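Local coordinates for tumor necrosis factor receptor superfamily member grnd (Drosophila melanogaster, PDB 6ZSY), which acts as a receptor for the TNF cytokine Eiger, taking part in JNK activation and required for Eiger-induced apoptosis, here as its extracellular cysteine-rich domain, at residues H7-H12 / E23-C28. Residues are numbered along the deposited sequence; the frame is centred on the assembly and turned at random.
Sequences HGTICH and ERCHPC
The disulfide between Cys11 and Cys25, one of four in this cysteine-rich extracellular domain of a TNF receptor, ties the loop 7-12 to strand 24-27, which pairs antiparallel with strand 16-19. SG of Cys11 and SG of Cys25 are 2.0 Å apart with a C-S-S-C torsion of -86°, close to the relaxed magnitude of about 90°. Both SG atoms stand anti to their carbonyl carbons, beside the backbone N, and are joined there, with the two CA atoms of Cys11 and Cys25 5.7 Å apart. Beside the bridge, methyl CG2 of Thr9 lies 3.6 Å from SG of Cys25. A second patch forms where the His7 ring meets Glu23 and Arg24, which both face Tyr19 in a G1 beta bulge. The carbonyl O of Glu23 lies at the edge of the His7 ring, near its plane, 3.5 Å from CD2 of His7, while NH1 of Arg24 approaches CD2 of His7 to 3.4 Å, with ring and guanidinium planes 24° apart. The Glu23 carboxylate instead accepts a hydrogen bond from the Cys6 backbone N through OE1. With no clear hydrogen bond across the two segments and only 259 Å² buried, the disulfide is probably the main direct link between them.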
loop_
_atom_site.group_PDB
_atom_site.type_symbol
_atom_site.label_atom_id
_atom_site.label_comp_id
_atom_site.label_asym_id
_atom_site.label_seq_id
_atom_site.Cartn_x
_atom_site.Cartn_y
_atom_site.Cartn_z
ATOM N N HIS A 7 9.383 -4.437 -9.895
ATOM C CA HIS A 7 10.135 -4.371 -11.137
ATOM C C HIS A 7 10.951 -3.076 -11.228
ATOM O O HIS A 7 11.238 -2.573 -12.308
ATOM C CB HIS A 7 9.254 -4.507 -12.371
ATOM C CG HIS A 7 8.455 -5.740 -12.433
ATOM N ND1 HIS A 7 8.824 -6.868 -13.106
ATOM C CD2 HIS A 7 7.251 -6.058 -11.887
ATOM C CE1 HIS A 7 7.902 -7.803 -12.994
ATOM N NE2 HIS A 7 6.908 -7.334 -12.225
ATOM N N GLY A 8 11.385 -2.547 -10.064
ATOM C CA GLY A 8 12.154 -1.323 -9.989
ATOM C C GLY A 8 11.389 -0.038 -9.919
ATOM O O GLY A 8 11.970 1.022 -9.716
ATOM N N THR A 9 10.061 -0.082 -10.098
ATOM C CA THR A 9 9.264 1.127 -10.001
ATOM C C THR A 9 9.271 1.648 -8.562
ATOM O O THR A 9 9.162 0.900 -7.620
ATOM C CB THR A 9 7.814 0.829 -10.442
ATOM O OG1 THR A 9 7.796 0.721 -11.881
ATOM C CG2 THR A 9 6.843 1.924 -10.055
ATOM N N ILE A 10 9.369 2.994 -8.481
ATOM C CA ILE A 10 9.218 3.699 -7.214
ATOM C C ILE A 10 7.852 4.335 -7.217
ATOM O O ILE A 10 7.514 5.162 -8.061
ATOM C CB ILE A 10 10.361 4.714 -7.006
ATOM C CG1 ILE A 10 11.742 4.044 -6.945
ATOM C CG2 ILE A 10 10.108 5.561 -5.758
ATOM C CD1 ILE A 10 11.810 2.886 -5.958
ATOM N N CYS A 11 7.024 3.919 -6.280
ATOM C CA CYS A 11 5.634 4.337 -6.156
ATOM C C CYS A 11 5.550 5.703 -5.446
ATOM O O CYS A 11 6.543 6.208 -4.924
ATOM C CB CYS A 11 4.827 3.304 -5.349
ATOM S SG CYS A 11 4.997 1.560 -5.921
ATOM N N HIS A 12 4.359 6.287 -5.416
ATOM C CA HIS A 12 4.195 7.515 -4.635
ATOM C C HIS A 12 4.499 7.205 -3.174
ATOM O O HIS A 12 3.974 6.242 -2.643
ATOM C CB HIS A 12 2.751 8.036 -4.768
ATOM C CG HIS A 12 2.553 9.393 -4.263
ATOM N ND1 HIS A 12 2.562 9.728 -2.899
ATOM C CD2 HIS A 12 2.327 10.539 -4.966
ATOM C CE1 HIS A 12 2.360 11.026 -2.829
ATOM N NE2 HIS A 12 2.208 11.536 -4.054
ATOM N N GLU A 23 3.685 -7.245 -7.267
ATOM C CA GLU A 23 4.819 -6.426 -7.705
ATOM C C GLU A 23 4.316 -5.212 -8.514
ATOM O O GLU A 23 4.932 -4.805 -9.516
ATOM C CB GLU A 23 5.888 -7.237 -8.429
ATOM C CG GLU A 23 6.491 -8.329 -7.548
ATOM C CD GLU A 23 7.425 -7.894 -6.421
ATOM O OE1 GLU A 23 7.474 -6.690 -6.079
ATOM O OE2 GLU A 23 8.096 -8.793 -5.841
ATOM N N ARG A 24 3.225 -4.608 -8.009
ATOM C CA ARG A 24 2.700 -3.374 -8.560
ATOM C C ARG A 24 2.482 -2.369 -7.415
ATOM O O ARG A 24 2.275 -2.754 -6.264
ATOM C CB ARG A 24 1.362 -3.613 -9.249
ATOM C CG ARG A 24 1.415 -4.582 -10.423
ATOM C CD ARG A 24 1.951 -3.925 -11.673
ATOM N NE ARG A 24 2.089 -4.828 -12.794
ATOM C CZ ARG A 24 2.929 -5.696 -13.282
ATOM N NH1 ARG A 24 4.228 -5.379 -13.205
ATOM N NH2 ARG A 24 2.647 -6.875 -13.820
ATOM N N CYS A 25 2.441 -1.107 -7.776
ATOM C CA CYS A 25 2.031 -0.064 -6.830
ATOM C C CYS A 25 0.538 -0.149 -6.539
ATOM O O CYS A 25 -0.236 -0.312 -7.475
ATOM C CB CYS A 25 2.359 1.319 -7.372
ATOM S SG CYS A 25 4.111 1.583 -7.759
ATOM N N HIS A 26 0.167 -0.045 -5.308
ATOM C CA HIS A 26 -1.251 -0.124 -4.917
ATOM C C HIS A 26 -1.543 1.058 -3.991
ATOM O O HIS A 26 -0.694 1.566 -3.265
ATOM C CB HIS A 26 -1.647 -1.411 -4.198
ATOM C CG HIS A 26 -1.808 -2.589 -5.121
ATOM N ND1 HIS A 26 -2.944 -3.328 -5.282
ATOM C CD2 HIS A 26 -0.893 -3.194 -5.936
ATOM C CE1 HIS A 26 -2.695 -4.261 -6.152
ATOM N NE2 HIS A 26 -1.427 -4.252 -6.606
ATOM N N PRO A 27 -2.803 1.492 -3.991
ATOM C CA PRO A 27 -3.174 2.671 -3.157
ATOM C C PRO A 27 -3.201 2.356 -1.681
ATOM O O PRO A 27 -3.830 1.411 -1.231
ATOM C CB PRO A 27 -4.560 3.079 -3.658
ATOM C CG PRO A 27 -4.970 2.063 -4.623
ATOM C CD PRO A 27 -3.908 1.093 -4.874
ATOM N N CYS A 28 -2.591 3.261 -0.901
ATOM C CA CYS A 28 -2.632 3.140 0.546
ATOM C C CYS A 28 -4.044 3.324 1.106
ATOM O O CYS A 28 -4.396 2.698 2.088
ATOM C CB CYS A 28 -1.685 4.137 1.203
ATOM S SG CYS A 28 0.046 3.580 1.174
#